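Local structure of uncharacterized protein (Ruminococcus gnavus, 4QAN) at residues A[127-132]-A[139-144]; A[157-162]-A[171-176]. The protein is of unknown function but carries a cystatin-like fold, is a divergent member of the NTF2-like superfamily, and can bind a magnesium ion. All coordinates share one frame; numbering follows the deposited sequence.

Both contacts belong to the same antiparallel sheet near one end of the elongated chain, where their centres lie about 10 Å apart. Contact 1 sets helix 126-135 against strand 140-150, the strand it leads into; contact 2 joins the next strand, 153-164, to the bulged end of strand 167-172 and the loop after it. Strands 140-150 and 153-164 are sheet neighbours, and the link between the contacts is chiefly backbone to backbone: S142 N stands 2.9 Å from A161 O, and L144 N 2.9 Å from F159 O, both probable hydrogen bonds. L144 CD1 also packs on A161 CB at 3.7 Å, and T160 touches V141. The known magnesium-binding residue, S360, is remote from both.

Contact 1: residues A[127-132]-A[139-144]; sequences EREEQL and QEVSEL
One hydrogen bond ties helix to strand: the backbone N of E143 donates to OE2 of E129 over 3.2 Å, nearly straight at 169°, though it meets the oxygen from above the carboxylate plane. E129 delivers the group with CG beside its own backbone N and the chain extended beyond, so the carboxylate lies alongside the strand backbone. E129 OE1 also stands 3.3 Å from V141 O, two acceptors with no bond between them.

Apolar contact comes from V141 and L132. V141 turns both methyls to L132: CG1 sits 4.0 Å from L132 CB, while CG2 reaches the backbone C of L132 at 3.8 Å. L132 also packs on a charged group, its CD1 resting against the carboxylate carbon CD of E143, the two side chains crossing at about a right angle.

In this cystatin-like sheet the helix runs back across the strand that follows it, the short axes 7.2 Å apart at 135°, and V141 and E143, two residues apart, both face it. S142 points away from the helix; its OG is hydrogen-bonded to E27 OE2.

The charged groups are arranged less directly. R128, with CG anti to its backbone N and the chain bent at chi2, lays its aliphatic part on E143: R128 CG is 3.2 Å from E143 OE1. Guanidinium and carboxylate planes stand 79° apart, and R128 NE and E143 OE2, at 4.4 Å, probably interact through charge alone, since no N-H points at the oxygen. L132 CD2 covers one guanidinium face toward its rim. The guanidinium's stronger ties are the salt bridges of NH2 to E67 and E180, with NH1 donating to Q131 OE1 at 3.0 Å; E143 OE2 has a weak, long ion pair with K123.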
ATOM      1  N   GLU A 127      25.519  -7.280  11.832  1.00 90.26           N
ATOM      2  CA  GLU A 127      24.522  -8.291  12.203  1.00 89.62           C
ATOM      3  C   GLU A 127      23.119  -7.814  11.851  1.00 85.98           C
ATOM      4  O   GLU A 127      22.324  -8.552  11.262  1.00 82.48           O
ATOM      5  CB  GLU A 127      24.597  -8.600  13.702  1.00 90.70           C
ATOM      6  N   ARG A 128      22.826  -6.570  12.219  1.00 81.45           N
ATOM      7  CA  ARG A 128      21.533  -5.974  11.936  1.00 76.69           C
ATOM      8  C   ARG A 128      21.312  -5.838  10.425  1.00 73.00           C
ATOM      9  O   ARG A 128      20.233  -6.139   9.935  1.00 69.70           O
ATOM     10  CB  ARG A 128      21.407  -4.615  12.642  1.00 75.47           C
ATOM     11  CG  ARG A 128      20.035  -3.957  12.558  1.00 75.15           C
ATOM     12  CD  ARG A 128      18.897  -4.913  12.879  1.00 75.94           C
ATOM     13  NE  ARG A 128      17.593  -4.247  12.901  1.00 73.92           N
ATOM     14  CZ  ARG A 128      16.431  -4.837  12.603  1.00 75.31           C
ATOM     15  NH1 ARG A 128      16.389  -6.118  12.242  1.00 76.13           N
ATOM     16  NH2 ARG A 128      15.297  -4.139  12.655  1.00 72.31           N
ATOM     17  N   GLU A 129      22.346  -5.429   9.689  1.00 72.71           N
ATOM     18  CA  GLU A 129      22.214  -5.185   8.251  1.00 70.92           C
ATOM     19  C   GLU A 129      21.977  -6.469   7.448  1.00 70.80           C
ATOM     20  O   GLU A 129      20.925  -6.610   6.824  1.00 70.71           O
ATOM     21  CB  GLU A 129      23.410  -4.382   7.712  1.00 75.10           C
ATOM     22  CG  GLU A 129      23.368  -2.911   8.135  1.00 75.28           C
ATOM     23  CD  GLU A 129      24.582  -2.095   7.709  1.00 76.84           C
ATOM     24  OE1 GLU A 129      25.486  -2.635   7.026  1.00 78.53           O
ATOM     25  OE2 GLU A 129      24.621  -0.894   8.066  1.00 71.88           O
ATOM     26  N   GLU A 130      22.920  -7.410   7.483  1.00 72.73           N
ATOM     27  CA  GLU A 130      22.776  -8.692   6.758  1.00 72.49           C
ATOM     28  C   GLU A 130      21.375  -9.284   6.943  1.00 70.45           C
ATOM     29  O   GLU A 130      20.774  -9.812   6.003  1.00 68.51           O
ATOM     30  CB  GLU A 130      23.833  -9.700   7.234  1.00 74.59           C
ATOM     31  N   GLN A 131      20.872  -9.165   8.171  1.00 69.53           N
ATOM     32  CA  GLN A 131      19.555  -9.644   8.572  1.00 71.43           C
ATOM     33  C   GLN A 131      18.420  -8.944   7.809  1.00 67.28           C
ATOM     34  O   GLN A 131      17.537  -9.599   7.260  1.00 66.74           O
ATOM     35  CB  GLN A 131      19.416  -9.407  10.075  1.00 75.51           C
ATOM     36  CG  GLN A 131      18.161  -9.937  10.728  1.00 82.67           C
ATOM     37  CD  GLN A 131      18.171  -9.663  12.220  1.00 92.62           C
ATOM     38  OE1 GLN A 131      18.102  -8.508  12.651  1.00 94.35           O
ATOM     39  NE2 GLN A 131      18.273 -10.721  13.020  1.00 94.24           N
ATOM     40  N   LEU A 132      18.452  -7.615   7.788  1.00 61.17           N
ATOM     41  CA  LEU A 132      17.493  -6.826   7.029  1.00 57.45           C
ATOM     42  C   LEU A 132      17.633  -7.069   5.529  1.00 58.53           C
ATOM     43  O   LEU A 132      16.634  -7.133   4.820  1.00 54.79           O
ATOM     44  CB  LEU A 132      17.688  -5.345   7.305  1.00 56.04           C
ATOM     45  CG  LEU A 132      17.395  -4.897   8.728  1.00 57.47           C
ATOM     46  CD1 LEU A 132      18.076  -3.572   9.022  1.00 57.65           C
ATOM     47  CD2 LEU A 132      15.898  -4.784   8.946  1.00 57.56           C
ATOM     48  N   GLN A 139      20.739  -6.859  -2.181  1.00 62.86           N
ATOM     49  CA  GLN A 139      22.185  -7.004  -2.326  1.00 66.19           C
ATOM     50  C   GLN A 139      22.912  -6.435  -1.109  1.00 63.38           C
ATOM     51  O   GLN A 139      23.747  -7.109  -0.526  1.00 62.84           O
ATOM     52  CB  GLN A 139      22.668  -6.301  -3.588  1.00 69.51           C
ATOM     53  CG  GLN A 139      22.137  -6.911  -4.869  1.00 72.01           C
ATOM     54  CD  GLN A 139      22.831  -6.335  -6.085  1.00 79.04           C
ATOM     55  OE1 GLN A 139      22.854  -5.117  -6.279  1.00 78.58           O
ATOM     56  NE2 GLN A 139      23.415  -7.203  -6.905  1.00 85.47           N
ATOM     57  N   GLU A 140      22.586  -5.197  -0.741  1.00 60.86           N
ATOM     58  CA  GLU A 140      23.093  -4.568   0.481  1.00 60.05           C
ATOM     59  C   GLU A 140      21.980  -3.786   1.183  1.00 56.99           C
ATOM     60  O   GLU A 140      21.128  -3.182   0.525  1.00 55.15           O
ATOM     61  CB  GLU A 140      24.224  -3.577   0.175  1.00 63.62           C
ATOM     62  CG  GLU A 140      25.459  -4.129  -0.522  1.00 67.33           C
ATOM     63  CD  GLU A 140      26.673  -3.217  -0.368  1.00 72.60           C
ATOM     64  OE1 GLU A 140      26.741  -2.474   0.644  1.00 73.18           O
ATOM     65  OE2 GLU A 140      27.563  -3.238  -1.252  1.00 74.32           O
ATOM     66  N   VAL A 141      21.994  -3.807   2.513  1.00 55.37           N
ATOM     67  CA  VAL A 141      21.247  -2.854   3.328  1.00 53.46           C
ATOM     68  C   VAL A 141      22.253  -1.989   4.062  1.00 55.59           C
ATOM     69  O   VAL A 141      23.239  -2.491   4.598  1.00 60.40           O
ATOM     70  CB  VAL A 141      20.316  -3.554   4.347  1.00 52.34           C
ATOM     71  CG1 VAL A 141      19.845  -2.590   5.428  1.00 51.18           C
ATOM     72  CG2 VAL A 141      19.116  -4.148   3.637  1.00 50.80           C
ATOM     73  N   SER A 142      22.016  -0.686   4.080  1.00 57.15           N
ATOM     74  CA  SER A 142      22.888   0.236   4.808  1.00 60.17           C
ATOM     75  C   SER A 142      22.046   1.138   5.705  1.00 59.58           C
ATOM     76  O   SER A 142      21.227   1.911   5.214  1.00 57.63           O
ATOM     77  CB  SER A 142      23.707   1.070   3.836  1.00 60.27           C
ATOM     78  OG  SER A 142      24.361   2.109   4.527  1.00 64.93           O
ATOM     79  N   GLU A 143      22.237   1.006   7.018  1.00 62.95           N
ATOM     80  CA  GLU A 143      21.530   1.825   8.000  1.00 63.94           C
ATOM     81  C   GLU A 143      22.338   3.080   8.268  1.00 63.70           C
ATOM     82  O   GLU A 143      23.460   2.999   8.755  1.00 70.67           O
ATOM     83  CB  GLU A 143      21.317   1.055   9.302  1.00 66.42           C
ATOM     84  CG  GLU A 143      20.080   0.173   9.307  1.00 65.26           C
ATOM     85  CD  GLU A 143      19.878  -0.519  10.645  1.00 68.53           C
ATOM     86  OE1 GLU A 143      20.807  -1.242  11.069  1.00 73.68           O
ATOM     87  OE2 GLU A 143      18.802  -0.342  11.270  1.00 66.30           O
ATOM     88  N   LEU A 144      21.766   4.235   7.936  1.00 62.23           N
ATOM     89  CA  LEU A 144      22.472   5.504   8.052  1.00 64.05           C
ATOM     90  C   LEU A 144      21.873   6.380   9.125  1.00 61.74           C
ATOM     91  O   LEU A 144      20.656   6.439   9.289  1.00 58.23           O
ATOM     92  CB  LEU A 144      22.473   6.263   6.721  1.00 66.19           C
ATOM     93  CG  LEU A 144      23.245   5.568   5.591  1.00 70.38           C
ATOM     94  CD1 LEU A 144      22.295   4.792   4.694  1.00 67.89           C
ATOM     95  CD2 LEU A 144      24.048   6.563   4.768  1.00 72.63           C
TER

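Contact 2: residues A[157-162]-A[171-176]; sequences LGFTAV and HSLKEG
Strand 153-164 forms a hairpin with strand 167-172, and the contact falls where the partner breaks step in a classic bulge that sets two residues, H171 and S172, opposite the single T160, before leaving the sheet of this cystatin-like domain as a loop. At the start of the segment, G158 packs against K174 and E175 of that loop through its backbone O. G158 O is 3.0 Å from K174 CA, and water 1 links G158 N, from which it accepts, to L173 O, to which it probably donates.

F159 follows, with CG beside its backbone N (chi1 -64°), which brings ring atom CD1 to 3.1 Å from L173 O. L173 CG lies over one ring face, offset toward the rim, and L173 CB packs on CE1. The F159 side chain also touches V31, M34 and L35 of helix 27-39 and L105 of helix 87-108. F159 CA also makes a CA-H...O contact with S172 O.

T160 is the centre of the contact and pairs with S172 as the antiparallel hydrogen-bonded pair. T160 N donates to S172 O at 2.9 Å, from above the carbonyl plane. T160 O is gripped by two N-H groups: S172 N comes in on a lone pair, while H171 N, at 2.7 Å, approaches nearly along the C=O axis, with the N-H bent to 132°. The T160 CB and S172 CB atoms face each other on the side of the sheet that both side chains share. Two hydroxyls pin the departing loop. S172 OG donates to K174 O, and T160 OG1, set beside its own backbone N (chi1 -54°), donates in plane to a lone pair of G176 O at 2.7 Å.

V162 closes the segment, its side chain crossing that of H171 obliquely, with V162 CG1 laid against H171 CB at 3.9 Å.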
ATOM      1  N   LEU A 157      18.443  11.708  12.127  1.00 59.27           N
ATOM      2  CA  LEU A 157      17.453  10.852  11.477  1.00 57.09           C
ATOM      3  C   LEU A 157      18.088   9.503  11.196  1.00 55.61           C
ATOM      4  O   LEU A 157      19.305   9.400  11.104  1.00 56.16           O
ATOM      5  CB  LEU A 157      16.959  11.477  10.175  1.00 57.09           C
ATOM      6  CG  LEU A 157      16.641  12.975  10.186  1.00 61.95           C
ATOM      7  CD1 LEU A 157      16.601  13.524   8.769  1.00 64.90           C
ATOM      8  CD2 LEU A 157      15.328  13.239  10.896  1.00 62.85           C
ATOM      9  N   GLY A 158      17.262   8.470  11.067  1.00 52.48           N
ATOM     10  CA  GLY A 158      17.745   7.147  10.696  1.00 51.49           C
ATOM     11  C   GLY A 158      17.033   6.655   9.458  1.00 49.26           C
ATOM     12  O   GLY A 158      15.839   6.406   9.503  1.00 47.96           O
ATOM     13  N   PHE A 159      17.752   6.538   8.345  1.00 49.77           N
ATOM     14  CA  PHE A 159      17.191   5.931   7.135  1.00 48.73           C
ATOM     15  C   PHE A 159      17.774   4.533   6.914  1.00 49.92           C
ATOM     16  O   PHE A 159      18.979   4.296   7.135  1.00 50.46           O
ATOM     17  CB  PHE A 159      17.473   6.777   5.873  1.00 49.63           C
ATOM     18  CG  PHE A 159      16.827   8.146   5.854  1.00 48.31           C
ATOM     19  CD1 PHE A 159      15.923   8.561   6.836  1.00 47.21           C
ATOM     20  CD2 PHE A 159      17.096   9.013   4.802  1.00 49.37           C
ATOM     21  CE1 PHE A 159      15.344   9.818   6.789  1.00 46.56           C
ATOM     22  CE2 PHE A 159      16.514  10.276   4.748  1.00 48.59           C
ATOM     23  CZ  PHE A 159      15.638  10.677   5.741  1.00 47.56           C
ATOM     24  N   THR A 160      16.915   3.619   6.461  1.00 47.70           N
ATOM     25  CA  THR A 160      17.348   2.327   5.948  1.00 49.01           C
ATOM     26  C   THR A 160      17.389   2.384   4.416  1.00 48.24           C
ATOM     27  O   THR A 160      16.351   2.445   3.751  1.00 47.95           O
ATOM     28  CB  THR A 160      16.419   1.192   6.402  1.00 50.17           C
ATOM     29  OG1 THR A 160      16.295   1.210   7.830  1.00 54.72           O
ATOM     30  CG2 THR A 160      16.953  -0.158   5.947  1.00 50.80           C
ATOM     31  N   ALA A 161      18.601   2.380   3.875  1.00 48.96           N
ATOM     32  CA  ALA A 161      18.837   2.401   2.436  1.00 49.07           C
ATOM     33  C   ALA A 161      19.075   0.990   1.950  1.00 49.80           C
ATOM     34  O   ALA A 161      19.701   0.187   2.642  1.00 52.45           O
ATOM     35  CB  ALA A 161      20.043   3.263   2.116  1.00 50.16           C
ATOM     36  N   VAL A 162      18.593   0.689   0.752  1.00 51.36           N
ATOM     37  CA  VAL A 162      18.680  -0.669   0.221  1.00 52.83           C
ATOM     38  C   VAL A 162      19.237  -0.659  -1.199  1.00 53.62           C
ATOM     39  O   VAL A 162      19.006   0.284  -1.946  1.00 55.42           O
ATOM     40  CB  VAL A 162      17.315  -1.398   0.322  1.00 51.58           C
ATOM     41  CG1 VAL A 162      16.265  -0.779  -0.591  1.00 51.52           C
ATOM     42  CG2 VAL A 162      17.480  -2.881   0.037  1.00 53.85           C
ATOM     43  N   HIS A 171      14.632   2.330   1.680  1.00 41.06           N
ATOM     44  CA  HIS A 171      13.587   1.395   2.109  1.00 37.77           C
ATOM     45  C   HIS A 171      12.716   1.999   3.198  1.00 38.28           C
ATOM     46  O   HIS A 171      11.505   1.732   3.264  1.00 40.38           O
ATOM     47  CB  HIS A 171      14.192   0.096   2.648  1.00 37.63           C
ATOM     48  CG  HIS A 171      13.169  -0.835   3.211  1.00 36.36           C
ATOM     49  ND1 HIS A 171      12.213  -1.442   2.425  1.00 35.65           N
ATOM     50  CD2 HIS A 171      12.913  -1.218   4.481  1.00 36.82           C
ATOM     51  CE1 HIS A 171      11.425  -2.180   3.184  1.00 36.47           C
ATOM     52  NE2 HIS A 171      11.828  -2.061   4.437  1.00 39.12           N
ATOM     53  N   SER A 172      13.332   2.768   4.089  1.00 38.47           N
ATOM     54  CA  SER A 172      12.591   3.417   5.160  1.00 39.32           C
ATOM     55  C   SER A 172      13.237   4.717   5.574  1.00 39.53           C
ATOM     56  O   SER A 172      14.462   4.828   5.587  1.00 44.35           O
ATOM     57  CB  SER A 172      12.471   2.491   6.364  1.00 41.65           C
ATOM     58  OG  SER A 172      11.579   3.017   7.330  1.00 39.23           O
ATOM     59  N   LEU A 173      12.399   5.698   5.892  1.00 40.14           N
ATOM     60  CA  LEU A 173      12.837   7.015   6.374  1.00 42.78           C
ATOM     61  C   LEU A 173      12.999   7.011   7.892  1.00 43.39           C
ATOM     62  O   LEU A 173      13.299   8.040   8.494  1.00 40.92           O
ATOM     63  CB  LEU A 173      11.818   8.094   5.981  1.00 44.97           C
ATOM     64  CG  LEU A 173      11.956   8.666   4.571  1.00 50.55           C
ATOM     65  CD1 LEU A 173      11.437   7.705   3.504  1.00 48.89           C
ATOM     66  CD2 LEU A 173      11.223   9.996   4.508  1.00 54.20           C
ATOM     67  N   LYS A 174      12.729   5.851   8.488  1.00 45.07           N
ATOM     68  CA  LYS A 174      12.930   5.597   9.897  1.00 45.10           C
ATOM     69  C   LYS A 174      13.631   4.246  10.066  1.00 46.06           C
ATOM     70  O   LYS A 174      13.473   3.334   9.253  1.00 48.33           O
ATOM     71  CB  LYS A 174      11.585   5.614  10.614  1.00 45.56           C
ATOM     72  CG  LYS A 174      10.868   6.942  10.446  1.00 47.79           C
ATOM     73  CD  LYS A 174       9.732   7.108  11.439  1.00 49.40           C
ATOM     74  CE  LYS A 174       8.531   6.264  11.081  1.00 48.28           C
ATOM     75  NZ  LYS A 174       7.627   6.133  12.250  1.00 50.60           N
ATOM     76  N   GLU A 175      14.409   4.138  11.129  1.00 48.53           N
ATOM     77  CA  GLU A 175      15.248   2.969  11.416  1.00 50.33           C
ATOM     78  C   GLU A 175      14.485   1.661  11.250  1.00 46.55           C
ATOM     79  O   GLU A 175      13.316   1.584  11.586  1.00 45.61           O
ATOM     80  CB  GLU A 175      15.730   3.077  12.858  1.00 54.06           C
ATOM     81  CG  GLU A 175      17.048   2.412  13.157  1.00 60.42           C
ATOM     82  CD  GLU A 175      17.513   2.751  14.561  1.00 65.06           C
ATOM     83  OE1 GLU A 175      16.767   2.430  15.513  1.00 66.01           O
ATOM     84  OE2 GLU A 175      18.603   3.348  14.707  1.00 66.67           O
ATOM     85  N   GLY A 176      15.154   0.636  10.736  1.00 46.65           N
ATOM     86  CA  GLY A 176      14.562  -0.690  10.593  1.00 44.51           C
ATOM     87  C   GLY A 176      13.745  -0.848   9.324  1.00 46.85           C
ATOM     88  O   GLY A 176      14.001  -0.184   8.312  1.00 47.01           O
TER
HETATM   89  O   HOH W   1      14.698   8.778  10.538  1.00 49.33           O